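Long-range contacts in putative short-chain dehydrogenase/reductase (Burkholderia xenovorans, PDB 5IZ4), which probably acts as an NADPH-dependent reductase, perhaps of 3-oxoacyl-[acyl-carrier-protein], and holds ADP in its nucleotide pocket here: residues A28-R33 with E240-A245; R126-G131 with A174-A179; V156-L161 with L200-V205; H194-A199 with A254-V259. One frame throughout, in Å; residues are numbered along the deposited sequence.

Interaction 1. Residues A28-R33 with E240-A245; sequences AATALR and EIAELA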
loop_
_atom_site.group_PDB
_atom_site.type_symbol
_atom_site.label_atom_id
_atom_site.label_comp_id
_atom_site.label_asym_id
_atom_site.label_seq_id
_atom_site.Cartn_x
_atom_site.Cartn_y
_atom_site.Cartn_z
ATOM N N ALA A 28 8.268 -18.496 21.357
ATOM C CA ALA A 28 9.176 -19.561 21.773
ATOM C C ALA A 28 10.292 -19.759 20.754
ATOM O O ALA A 28 11.469 -19.894 21.115
ATOM C CB ALA A 28 8.405 -20.861 21.958
ATOM N N ALA A 29 9.935 -19.801 19.473
ATOM C CA ALA A 29 10.946 -19.958 18.432
ATOM C C ALA A 29 11.900 -18.770 18.398
ATOM O O ALA A 29 13.087 -18.931 18.086
ATOM C CB ALA A 29 10.268 -20.128 17.072
ATOM N N THR A 30 11.397 -17.573 18.705
ATOM C CA THR A 30 12.241 -16.381 18.664
ATOM C C THR A 30 13.206 -16.344 19.841
ATOM O O THR A 30 14.377 -15.989 19.675
ATOM C CB THR A 30 11.373 -15.123 18.619
ATOM O OG1 THR A 30 10.550 -15.159 17.444
ATOM C CG2 THR A 30 12.243 -13.862 18.574
ATOM N N ALA A 31 12.741 -16.709 21.039
ATOM C CA ALA A 31 13.668 -16.828 22.156
ATOM C C ALA A 31 14.811 -17.773 21.802
ATOM O O ALA A 31 15.984 -17.470 22.049
ATOM C CB ALA A 31 12.927 -17.318 23.404
ATOM N N LEU A 32 14.487 -18.912 21.191
ATOM C CA LEU A 32 15.517 -19.880 20.838
ATOM C C LEU A 32 16.503 -19.301 19.828
ATOM O O LEU A 32 17.721 -19.474 19.967
ATOM C CB LEU A 32 14.870 -21.151 20.290
ATOM C CG LEU A 32 15.830 -22.310 19.997
ATOM C CD1 LEU A 32 16.682 -22.639 21.221
ATOM C CD2 LEU A 32 15.066 -23.542 19.527
ATOM N N ARG A 33 15.998 -18.598 18.813
ATOM C CA ARG A 33 16.881 -18.054 17.782
ATOM C C ARG A 33 17.837 -17.018 18.360
ATOM O O ARG A 33 19.024 -16.993 18.003
ATOM C CB ARG A 33 16.058 -17.441 16.647
ATOM C CG ARG A 33 16.924 -16.879 15.520
ATOM C CD ARG A 33 17.761 -17.987 14.913
ATOM N NE ARG A 33 18.685 -17.536 13.868
ATOM C CZ ARG A 33 19.914 -17.084 14.107
ATOM N NH1 ARG A 33 20.358 -16.985 15.354
ATOM N NH2 ARG A 33 20.698 -16.716 13.102
ATOM N N GLU A 240 10.792 -19.798 11.070
ATOM C CA GLU A 240 10.982 -18.840 9.975
ATOM C C GLU A 240 10.656 -17.420 10.414
ATOM O O GLU A 240 11.282 -16.450 9.967
ATOM C CB GLU A 240 10.090 -19.194 8.785
ATOM C CG GLU A 240 10.237 -20.580 8.225
ATOM C CD GLU A 240 9.046 -20.945 7.361
ATOM O OE1 GLU A 240 8.449 -20.023 6.765
ATOM O OE2 GLU A 240 8.686 -22.141 7.304
ATOM N N ILE A 241 9.628 -17.276 11.252
ATOM C CA ILE A 241 9.263 -15.947 11.724
ATOM C C ILE A 241 10.308 -15.446 12.710
ATOM O O ILE A 241 10.633 -14.251 12.740
ATOM C CB ILE A 241 7.852 -15.968 12.345
ATOM C CG1 ILE A 241 6.869 -16.660 11.395
ATOM C CG2 ILE A 241 7.389 -14.535 12.641
ATOM C CD1 ILE A 241 6.802 -16.036 9.987
ATOM N N ALA A 242 10.849 -16.357 13.531
ATOM C CA ALA A 242 11.973 -16.031 14.404
ATOM C C ALA A 242 13.180 -15.556 13.601
ATOM O O ALA A 242 13.849 -14.594 13.994
ATOM C CB ALA A 242 12.348 -17.247 15.252
ATOM N N GLU A 243 13.479 -16.221 12.478
ATOM C CA GLU A 243 14.597 -15.779 11.640
ATOM C C GLU A 243 14.391 -14.349 11.167
ATOM O O GLU A 243 15.336 -13.552 11.140
ATOM C CB GLU A 243 14.776 -16.690 10.415
ATOM C CG GLU A 243 15.442 -18.034 10.655
ATOM C CD GLU A 243 16.900 -17.944 11.113
ATOM O OE1 GLU A 243 17.339 -18.886 11.795
ATOM O OE2 GLU A 243 17.602 -16.962 10.786
ATOM N N LEU A 244 13.164 -14.014 10.764
ATOM C CA LEU A 244 12.873 -12.658 10.323
ATOM C C LEU A 244 13.020 -11.661 11.472
ATOM O O LEU A 244 13.570 -10.569 11.286
ATOM C CB LEU A 244 11.468 -12.623 9.721
ATOM C CG LEU A 244 10.891 -11.373 9.059
ATOM C CD1 LEU A 244 11.758 -10.874 7.913
ATOM C CD2 LEU A 244 9.486 -11.687 8.560
ATOM N N ALA A 245 12.553 -12.014 12.673
ATOM C CA ALA A 245 12.720 -11.107 13.801
ATOM C C ALA A 245 14.195 -10.900 14.114
ATOM O O ALA A 245 14.626 -9.777 14.416
ATOM C CB ALA A 245 11.987 -11.644 15.035
HETATM O O HOH W 1 20.109 -17.173 10.190
#
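Arg33 turns the edge of its guanidinium, not a face, to the carboxylate of Glu243, whose CD lies close to the guanidinium plane; the two flat groups are rotated 54° against each other. The salt bridge runs from Arg33 NE to Glu243 OE1 at 2.8 Å. It is a bent bond, 135° at the hydrogen, and OE1 is approached from above the carboxylate plane. Further along the same edge sits a water that accepts from Arg33 NH2 at 3.0 Å and donates to Glu243 OE2 at 2.6 Å, so each carboxylate oxygen has its own link to the arginine. Trp246, on the helix of Glu243, gives the guanidinium a cation-pi partner as well. Both chains bend about their CB-CG bonds, which brings their tips together beside the helix pair. In this Rossmann fold of the short-chain dehydrogenase family, helix 25-36 leaves the glycine-rich nucleotide-binding turn and helix 238-250 is the last long helix before the final strand. The axes of 28-33 and 240-245 cross at -53° and approach to 8.1 Å, which small residues permit. Ala242 is central: its CB lies 3.4 Å from Ala29 O and 4.0 Å from Ala29 CB, and it also meets Thr30 OG1 and Arg33 CB. Thr30 OG1, anti to its own carbonyl carbon, is held back on its helix by a hydrogen bond to the carbonyl of Ile26, an ADP-binding residue. The other branch, Thr30 CG2, lies 4.2 Å from Ala245 CB. On the sheet side of helix 238-250, Ile241 and Leu244 pack on Leu200 of strand 195-202.

Interaction 2. Residues R126-G131 with A174-A179; sequences RVNLIG and AASKGA. With ADP (adenosine-5'-diphosphate), chain B.
Asn128 reaches across to Ser176. CB comes first, 3.6 Å from Ser176 OG and close to Ser176 CB. CG, anti to the carbonyl carbon (chi1 -66°), carries the amide across to the serine. OD1 turns to the backbone N of Thr104, next to the ADP-binding Gly103, while ND2 donates to Ser176 OG at 3.1 Å, fairly straight at 160° and in the amide plane; Ser176 OG is also bonded to Tyr173 O. Lys177 CE passes ND2 at 3.9 Å, the side chains crossing at about a right angle. Asn128 O accepts a hydrogen bond from a water at 2.8 Å, and that water accepts from Lys177 NZ. Gly131 N to Arg126 O closes a pi-type turn here. Tyr173 and Lys177 fit the family's YxxxK motif, and the Asn-water-Lys link is consistent with the proton relay of classical members. Leu129 CD2 packs on Ala179 CB at 3.8 Å. Val127 CG1 lies against the adenine ring near C5 and N7, and CG2 is 3.5 Å from ADP N6. Segments 126-131 and 174-179 run almost parallel, 16° apart, on helices 118-146 and 171-191, with Lys177 NZ bonded to Val158 O on strand 153-158 and Phe121 of the third subunit packed on Leu129.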
loop_
_atom_site.group_PDB
_atom_site.type_symbol
_atom_site.label_atom_id
_atom_site.label_comp_id
_atom_site.label_asym_id
_atom_site.label_seq_id
_atom_site.Cartn_x
_atom_site.Cartn_y
_atom_site.Cartn_z
ATOM N N ARG A 126 -7.060 -5.595 23.910
ATOM C CA ARG A 126 -6.330 -5.386 25.149
ATOM C C ARG A 126 -4.969 -6.068 25.110
ATOM O O ARG A 126 -3.978 -5.505 25.580
ATOM C CB ARG A 126 -7.183 -5.887 26.313
ATOM C CG ARG A 126 -6.458 -6.234 27.588
ATOM C CD ARG A 126 -6.067 -5.010 28.409
ATOM N NE ARG A 126 -7.133 -4.022 28.611
ATOM C CZ ARG A 126 -6.936 -2.888 29.276
ATOM N NH1 ARG A 126 -5.738 -2.652 29.809
ATOM N NH2 ARG A 126 -7.913 -1.999 29.419
ATOM N N VAL A 127 -4.894 -7.267 24.528
ATOM C CA VAL A 127 -3.611 -7.960 24.428
ATOM C C VAL A 127 -2.842 -7.493 23.206
ATOM O O VAL A 127 -1.646 -7.182 23.277
ATOM C CB VAL A 127 -3.811 -9.485 24.381
ATOM C CG1 VAL A 127 -2.451 -10.182 24.403
ATOM C CG2 VAL A 127 -4.718 -9.972 25.517
ATOM N N ASN A 128 -3.510 -7.454 22.054
ATOM C CA ASN A 128 -2.782 -7.336 20.802
ATOM C C ASN A 128 -2.290 -5.922 20.559
ATOM O O ASN A 128 -1.244 -5.735 19.921
ATOM C CB ASN A 128 -3.667 -7.792 19.634
ATOM C CG ASN A 128 -3.995 -9.263 19.696
ATOM O OD1 ASN A 128 -3.581 -9.969 20.617
ATOM N ND2 ASN A 128 -4.750 -9.742 18.717
ATOM N N LEU A 129 -3.013 -4.918 21.053
ATOM C CA LEU A 129 -2.653 -3.537 20.769
ATOM C C LEU A 129 -2.255 -2.796 22.035
ATOM O O LEU A 129 -1.126 -2.301 22.115
ATOM C CB LEU A 129 -3.808 -2.817 20.044
ATOM C CG LEU A 129 -3.531 -1.428 19.455
ATOM C CD1 LEU A 129 -3.429 -0.338 20.539
ATOM C CD2 LEU A 129 -2.280 -1.455 18.576
ATOM N N ILE A 130 -3.154 -2.691 23.020
ATOM C CA ILE A 130 -2.815 -1.979 24.247
ATOM C C ILE A 130 -1.638 -2.656 24.935
ATOM O O ILE A 130 -0.674 -1.998 25.341
ATOM C CB ILE A 130 -4.035 -1.889 25.180
ATOM C CG1 ILE A 130 -5.135 -1.065 24.499
ATOM C CG2 ILE A 130 -3.606 -1.280 26.517
ATOM C CD1 ILE A 130 -6.442 -0.981 25.254
ATOM N N GLY A 131 -1.696 -3.988 25.064
ATOM C CA GLY A 131 -0.620 -4.701 25.734
ATOM C C GLY A 131 0.702 -4.558 25.007
ATOM O O GLY A 131 1.758 -4.410 25.632
ATOM N N ALA A 174 -8.592 -9.189 13.218
ATOM C CA ALA A 174 -8.079 -8.437 12.076
ATOM C C ALA A 174 -7.978 -6.952 12.411
ATOM O O ALA A 174 -6.962 -6.307 12.125
ATOM C CB ALA A 174 -8.975 -8.659 10.862
ATOM N N ALA A 175 -9.027 -6.399 13.026
ATOM C CA ALA A 175 -9.007 -4.990 13.405
ATOM C C ALA A 175 -7.840 -4.693 14.335
ATOM O O ALA A 175 -7.141 -3.683 14.164
ATOM C CB ALA A 175 -10.328 -4.597 14.069
ATOM N N SER A 176 -7.607 -5.565 15.322
ATOM C CA SER A 176 -6.540 -5.297 16.279
ATOM C C SER A 176 -5.188 -5.299 15.595
ATOM O O SER A 176 -4.296 -4.540 15.990
ATOM C CB SER A 176 -6.569 -6.317 17.437
ATOM O OG SER A 176 -6.069 -7.583 17.008
ATOM N N LYS A 177 -5.034 -6.096 14.533
ATOM C CA LYS A 177 -3.748 -6.170 13.847
ATOM C C LYS A 177 -3.573 -5.015 12.864
ATOM O O LYS A 177 -2.442 -4.556 12.634
ATOM C CB LYS A 177 -3.616 -7.528 13.157
ATOM C CG LYS A 177 -3.564 -8.702 14.132
ATOM C CD LYS A 177 -2.367 -8.626 15.082
ATOM C CE LYS A 177 -2.183 -9.957 15.814
ATOM N NZ LYS A 177 -0.950 -9.991 16.678
ATOM N N GLY A 178 -4.669 -4.503 12.299
ATOM C CA GLY A 178 -4.565 -3.253 11.568
ATOM C C GLY A 178 -4.093 -2.124 12.464
ATOM O O GLY A 178 -3.286 -1.283 12.056
ATOM N N ALA A 179 -4.583 -2.096 13.705
ATOM C CA ALA A 179 -4.112 -1.101 14.661
ATOM C C ALA A 179 -2.633 -1.300 14.976
ATOM O O ALA A 179 -1.888 -0.322 15.117
ATOM C CB ALA A 179 -4.951 -1.177 15.941
HETATM P PB ADP B . 1.697 -17.594 17.640
HETATM O O1B ADP B . 1.502 -16.150 18.230
HETATM O O2B ADP B . 3.060 -18.284 17.935
HETATM O O3B ADP B . 1.123 -17.858 16.212
HETATM P PA ADP B . 0.618 -18.557 20.318
HETATM O O1A ADP B . -0.898 -18.448 20.913
HETATM O O2A ADP B . 1.348 -19.820 20.873
HETATM O O3A ADP B . 0.489 -18.387 18.747
HETATM O "O5'" ADP B . 1.233 -17.192 21.025
HETATM C "C5'" ADP B . 0.437 -16.330 21.855
HETATM C "C4'" ADP B . 1.192 -16.260 23.184
HETATM O "O4'" ADP B . 0.784 -15.053 23.943
HETATM C "C3'" ADP B . 0.924 -17.461 24.127
HETATM O "O3'" ADP B . 2.058 -17.796 24.876
HETATM C "C2'" ADP B . -0.152 -16.838 25.058
HETATM O "O2'" ADP B . -0.122 -17.593 26.271
HETATM C "C1'" ADP B . 0.412 -15.443 25.250
HETATM N N9 ADP B . -0.605 -14.516 25.787
HETATM C C8 ADP B . -1.992 -14.490 25.568
HETATM N N7 ADP B . -2.550 -13.510 26.239
HETATM C C5 ADP B . -1.525 -12.878 26.914
HETATM C C6 ADP B . -1.505 -11.794 27.773
HETATM N N6 ADP B . -2.654 -11.146 28.086
HETATM N N1 ADP B . -0.336 -11.395 28.288
HETATM C C2 ADP B . 0.783 -12.065 27.967
HETATM N N3 ADP B . 0.851 -13.110 27.162
HETATM C C4 ADP B . -0.321 -13.497 26.640
HETATM O O HOH W 2 -0.243 -8.030 18.595
#

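Interaction 3. Residues V156-L161 with L200-V205; sequences VNVSSL and LAPGMV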
loop_
_atom_site.group_PDB
_atom_site.type_symbol
_atom_site.label_atom_id
_atom_site.label_comp_id
_atom_site.label_asym_id
_atom_site.label_seq_id
_atom_site.Cartn_x
_atom_site.Cartn_y
_atom_site.Cartn_z
ATOM N N VAL A 156 10.261 -5.439 17.502
ATOM C CA VAL A 156 9.601 -6.224 16.457
ATOM C C VAL A 156 8.215 -6.607 16.959
ATOM O O VAL A 156 8.085 -7.287 17.988
ATOM C CB VAL A 156 10.408 -7.475 16.076
ATOM C CG1 VAL A 156 9.643 -8.333 15.052
ATOM C CG2 VAL A 156 11.794 -7.093 15.545
ATOM N N ASN A 157 7.187 -6.177 16.235
ATOM C CA ASN A 157 5.797 -6.451 16.584
ATOM C C ASN A 157 5.276 -7.576 15.704
ATOM O O ASN A 157 5.355 -7.487 14.479
ATOM C CB ASN A 157 4.938 -5.197 16.386
ATOM C CG ASN A 157 5.368 -4.059 17.279
ATOM O OD1 ASN A 157 5.839 -4.282 18.396
ATOM N ND2 ASN A 157 5.216 -2.829 16.793
ATOM N N VAL A 158 4.732 -8.623 16.308
ATOM C CA VAL A 158 4.176 -9.715 15.518
ATOM C C VAL A 158 2.733 -9.341 15.208
ATOM O O VAL A 158 1.846 -9.445 16.058
ATOM C CB VAL A 158 4.275 -11.066 16.224
ATOM C CG1 VAL A 158 3.675 -12.153 15.314
ATOM C CG2 VAL A 158 5.713 -11.372 16.540
ATOM N N SER A 159 2.506 -8.886 13.982
ATOM C CA SER A 159 1.153 -8.596 13.538
ATOM C C SER A 159 0.620 -9.824 12.800
ATOM O O SER A 159 0.875 -10.956 13.226
ATOM C CB SER A 159 1.162 -7.335 12.671
ATOM O OG SER A 159 -0.145 -6.944 12.309
ATOM N N SER A 160 -0.090 -9.630 11.688
ATOM C CA SER A 160 -0.675 -10.756 10.961
ATOM C C SER A 160 -1.080 -10.294 9.572
ATOM O O SER A 160 -1.450 -9.131 9.380
ATOM C CB SER A 160 -1.912 -11.325 11.687
ATOM O OG SER A 160 -2.563 -12.329 10.909
ATOM N N LEU A 161 -1.020 -11.227 8.614
ATOM C CA LEU A 161 -1.679 -11.016 7.326
ATOM C C LEU A 161 -3.094 -10.472 7.512
ATOM O O LEU A 161 -3.563 -9.644 6.719
ATOM C CB LEU A 161 -1.712 -12.330 6.547
ATOM C CG LEU A 161 -2.474 -12.326 5.228
ATOM C CD1 LEU A 161 -1.874 -11.301 4.294
ATOM C CD2 LEU A 161 -2.443 -13.718 4.597
ATOM N N LEU A 200 5.825 -7.752 11.772
ATOM C CA LEU A 200 5.834 -8.931 10.909
ATOM C C LEU A 200 4.396 -9.357 10.652
ATOM O O LEU A 200 3.570 -9.328 11.562
ATOM C CB LEU A 200 6.598 -10.094 11.552
ATOM C CG LEU A 200 7.991 -9.785 12.084
ATOM C CD1 LEU A 200 8.717 -11.046 12.540
ATOM C CD2 LEU A 200 8.755 -9.102 11.005
ATOM N N ALA A 201 4.090 -9.773 9.416
ATOM C CA ALA A 201 2.731 -10.187 9.071
ATOM C C ALA A 201 2.786 -11.613 8.535
ATOM O O ALA A 201 2.800 -11.830 7.312
ATOM C CB ALA A 201 2.084 -9.235 8.065
ATOM N N PRO A 202 2.818 -12.603 9.420
ATOM C CA PRO A 202 2.788 -13.998 8.976
ATOM C C PRO A 202 1.431 -14.357 8.400
ATOM O O PRO A 202 0.395 -13.803 8.785
ATOM C CB PRO A 202 3.055 -14.799 10.262
ATOM C CG PRO A 202 3.395 -13.800 11.313
ATOM C CD PRO A 202 2.843 -12.480 10.886
ATOM N N GLY A 203 1.448 -15.312 7.476
ATOM C CA GLY A 203 0.230 -15.957 7.035
ATOM C C GLY A 203 -0.026 -17.205 7.855
ATOM O O GLY A 203 -0.111 -17.130 9.084
ATOM N N MET A 204 -0.145 -18.355 7.191
ATOM C CA MET A 204 -0.438 -19.605 7.883
ATOM C C MET A 204 0.808 -20.104 8.601
ATOM O O MET A 204 1.882 -20.198 7.999
ATOM C CB MET A 204 -0.935 -20.661 6.895
ATOM C CG MET A 204 -2.208 -20.280 6.155
ATOM S SD MET A 204 -3.550 -19.927 7.308
ATOM C CE MET A 204 -3.728 -18.152 7.090
ATOM N N VAL A 205 0.671 -20.415 9.888
ATOM C CA VAL A 205 1.784 -20.909 10.692
ATOM C C VAL A 205 1.338 -22.177 11.408
ATOM O O VAL A 205 0.310 -22.185 12.100
ATOM C CB VAL A 205 2.287 -19.856 11.701
ATOM C CG1 VAL A 205 3.430 -20.420 12.532
ATOM C CG2 VAL A 205 2.742 -18.599 10.979
HETATM O O HOH W 3 -1.439 -14.704 10.995
#
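Val158 and Leu200 form a parallel beta bridge in the Rossmann sheet, where neighbouring strands 153-158 and 195-202 run out into loops near the nucleotide pocket. Two backbone bonds flank the bridge: Leu200 N to Asn157 O at 2.8 Å, and Ser159 N to Leu200 O at 2.7 Å, the latter bent to 131°. On the face that carries Val158 and Leu200, the leucine CG, anti to its carbonyl carbon (chi1 -51°), brings itself and CD1 against Val156 CG1, with Leu200 CG at 3.7 Å; helix 238-250 covers that leucine. Val158 CG1 and Pro202 CG are 4.3 Å apart, and both residues touch Ile26 of the ADP site. Beyond the bridge single bonds link the chains: Leu161 N donates to Pro202 O at 2.9 Å, nearly straight but from above the carbonyl plane. Ser160 is the N-cap of the next helix, its OG bonded to Ala162 N, and a water joins that OG to Pro202 O. The serine-rich turn and Pro-Gly pair match places lining the active site in this family. Pro202 offers Ser159 O a CD carbon, 3.4 Å away, and no N-H, but its carbonyl still accepts from Leu161 N and the water; Ser160 N is buried without a partner.

Interaction 4. Residues H194-A199 with A254-V259; sequences HIRVNA and AITGQV
One residue before Arg196 lays its chain against Ile255 and Thr256, Ile195 reaches across through a water, which donates to Ile195 O at 2.7 Å and accepts from Thr256 OG1. Arg196 follows: its CB and CG pass beside Thr256, the chain bends at chi3 (-68°), and NH1 donates to Ile255 O at 3.3 Å, a long but straight bond in the guanidinium plane. The same NH1 also serves Leu248 O, and NE is bonded to Ser152 OG, so the guanidinium joins the end of helix 238-250 to this turn. At Val197 the backbone N finds a hydroxyl, Thr256 OG1 at 3.1 Å, and its O accepts from Gly257 N at 2.7 Å. Gly257 turns the chain with a positive phi of 72°, comfortable for a residue lacking a side chain. This is how the chain enters the seventh strand, 259-262, of the parallel sheet typical of the short-chain dehydrogenases, and Ile255, Thr256 and Gln258 also pack on a second subunit. Asn198 behaves like an extra peptide group. Its ND2 donates to Ile255 O at 3.0 Å in an almost straight bond (177°), arriving above that carbonyl's plane, while OD1 accepts Gln258 N at 3.0 Å on a lone pair. Ile255 O is thus gripped by two side chains. Gln258 bends back, its NE2 bonded to Thr256 O. Ala199 N donates to Gln258 O at 2.8 Å, beginning true parallel pairing, and Ala199 CB meets Val259 CG2 at 4.1 Å, on the sheet face where Thr184 and Asn181 of helix 171-191 lie.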
loop_
_atom_site.group_PDB
_atom_site.type_symbol
_atom_site.label_atom_id
_atom_site.label_comp_id
_atom_site.label_asym_id
_atom_site.label_seq_id
_atom_site.Cartn_x
_atom_site.Cartn_y
_atom_site.Cartn_z
ATOM N N HIS A 194 17.097 6.280 17.643
ATOM C CA HIS A 194 17.762 5.337 18.541
ATOM C C HIS A 194 17.134 3.955 18.519
ATOM O O HIS A 194 17.822 2.971 18.800
ATOM C CB HIS A 194 17.759 5.881 19.965
ATOM C CG HIS A 194 18.311 7.264 20.067
ATOM N ND1 HIS A 194 17.511 8.377 20.215
ATOM C CD2 HIS A 194 19.584 7.719 20.005
ATOM C CE1 HIS A 194 18.270 9.457 20.265
ATOM N NE2 HIS A 194 19.532 9.085 20.139
ATOM N N ILE A 195 15.848 3.856 18.197
ATOM C CA ILE A 195 15.124 2.587 18.207
ATOM C C ILE A 195 14.399 2.443 16.877
ATOM O O ILE A 195 13.720 3.375 16.438
ATOM C CB ILE A 195 14.112 2.508 19.368
ATOM C CG1 ILE A 195 14.787 2.799 20.708
ATOM C CG2 ILE A 195 13.439 1.133 19.380
ATOM C CD1 ILE A 195 13.781 3.107 21.856
ATOM N N ARG A 196 14.547 1.285 16.239
ATOM C CA ARG A 196 13.786 0.936 15.049
ATOM C C ARG A 196 12.592 0.085 15.451
ATOM O O ARG A 196 12.689 -0.729 16.370
ATOM C CB ARG A 196 14.655 0.178 14.046
ATOM C CG ARG A 196 15.813 1.014 13.507
ATOM C CD ARG A 196 16.710 0.188 12.588
ATOM N NE ARG A 196 17.435 -0.836 13.333
ATOM C CZ ARG A 196 17.136 -2.132 13.304
ATOM N NH1 ARG A 196 16.116 -2.565 12.575
ATOM N NH2 ARG A 196 17.851 -2.984 14.018
ATOM N N VAL A 197 11.459 0.292 14.783
ATOM C CA VAL A 197 10.231 -0.429 15.112
ATOM C C VAL A 197 9.646 -0.975 13.820
ATOM O O VAL A 197 9.373 -0.207 12.885
ATOM C CB VAL A 197 9.200 0.458 15.832
ATOM C CG1 VAL A 197 8.018 -0.403 16.349
ATOM C CG2 VAL A 197 9.844 1.229 16.992
ATOM N N ASN A 198 9.429 -2.290 13.776
ATOM C CA ASN A 198 8.898 -2.948 12.590
ATOM C C ASN A 198 7.864 -3.977 13.021
ATOM O O ASN A 198 7.817 -4.394 14.181
ATOM C CB ASN A 198 10.006 -3.626 11.777
ATOM C CG ASN A 198 10.983 -2.625 11.182
ATOM O OD1 ASN A 198 10.643 -1.884 10.252
ATOM N ND2 ASN A 198 12.207 -2.603 11.710
ATOM N N ALA A 199 7.016 -4.375 12.075
ATOM C CA ALA A 199 6.026 -5.410 12.332
ATOM C C ALA A 199 6.230 -6.553 11.351
ATOM O O ALA A 199 6.763 -6.358 10.250
ATOM C CB ALA A 199 4.580 -4.880 12.226
ATOM N N ALA A 254 18.820 0.020 8.419
ATOM C CA ALA A 254 18.059 1.014 7.680
ATOM C C ALA A 254 16.560 0.765 7.703
ATOM O O ALA A 254 15.815 1.575 7.151
ATOM C CB ALA A 254 18.527 1.075 6.217
ATOM N N ILE A 255 16.094 -0.322 8.311
ATOM C CA ILE A 255 14.700 -0.729 8.179
ATOM C C ILE A 255 13.945 -0.309 9.433
ATOM O O ILE A 255 14.254 -0.762 10.543
ATOM C CB ILE A 255 14.571 -2.240 7.922
ATOM C CG1 ILE A 255 15.239 -2.602 6.591
ATOM C CG2 ILE A 255 13.111 -2.650 7.870
ATOM C CD1 ILE A 255 15.015 -4.044 6.174
ATOM N N THR A 256 12.949 0.557 9.258
ATOM C CA THR A 256 12.083 0.952 10.362
ATOM C C THR A 256 10.738 1.355 9.779
ATOM O O THR A 256 10.661 1.830 8.644
ATOM C CB THR A 256 12.681 2.099 11.201
ATOM O OG1 THR A 256 11.965 2.203 12.436
ATOM C CG2 THR A 256 12.559 3.437 10.484
ATOM N N GLY A 257 9.679 1.147 10.560
ATOM C CA GLY A 257 8.350 1.519 10.103
ATOM C C GLY A 257 7.787 0.641 9.007
ATOM O O GLY A 257 6.900 1.080 8.264
ATOM N N GLN A 258 8.269 -0.592 8.889
ATOM C CA GLN A 258 7.822 -1.509 7.855
ATOM C C GLN A 258 6.962 -2.619 8.446
ATOM O O GLN A 258 7.104 -2.988 9.618
ATOM C CB GLN A 258 9.011 -2.126 7.122
ATOM C CG GLN A 258 9.919 -1.114 6.428
ATOM C CD GLN A 258 9.151 -0.150 5.541
ATOM O OE1 GLN A 258 8.386 -0.560 4.662
ATOM N NE2 GLN A 258 9.345 1.144 5.772
ATOM N N VAL A 259 6.063 -3.145 7.617
ATOM C CA VAL A 259 5.307 -4.360 7.910
ATOM C C VAL A 259 5.742 -5.374 6.866
ATOM O O VAL A 259 5.446 -5.204 5.676
ATOM C CB VAL A 259 3.793 -4.125 7.849
ATOM C CG1 VAL A 259 3.030 -5.409 8.165
ATOM C CG2 VAL A 259 3.404 -3.005 8.770
HETATM O O HOH W 4 12.558 4.219 14.147
#

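Strand 195-202 is the common thread: it pairs with 153-158 in interaction 3 and with the run into 259-262 in interaction 4, and Asn157 N to Asn198 O at 2.8 Å joins the two. Interaction 1 covers one sheet face, with Leu244 CD2 3.6 Å from Leu200 CD2. Interaction 2 lies on the other side of the chain's centre, its own centre about 21 Å from that of interaction 1, and meets interaction 3 where Lys177 NZ comes 2.9 Å from Val158 O. ADP lies among interactions 1, 2 and 3, about 7 Å from the Ala29 side chain and about 5 Å from that of Val158; interaction 4 is farther off, the Ala199 side chain about 13 Å away.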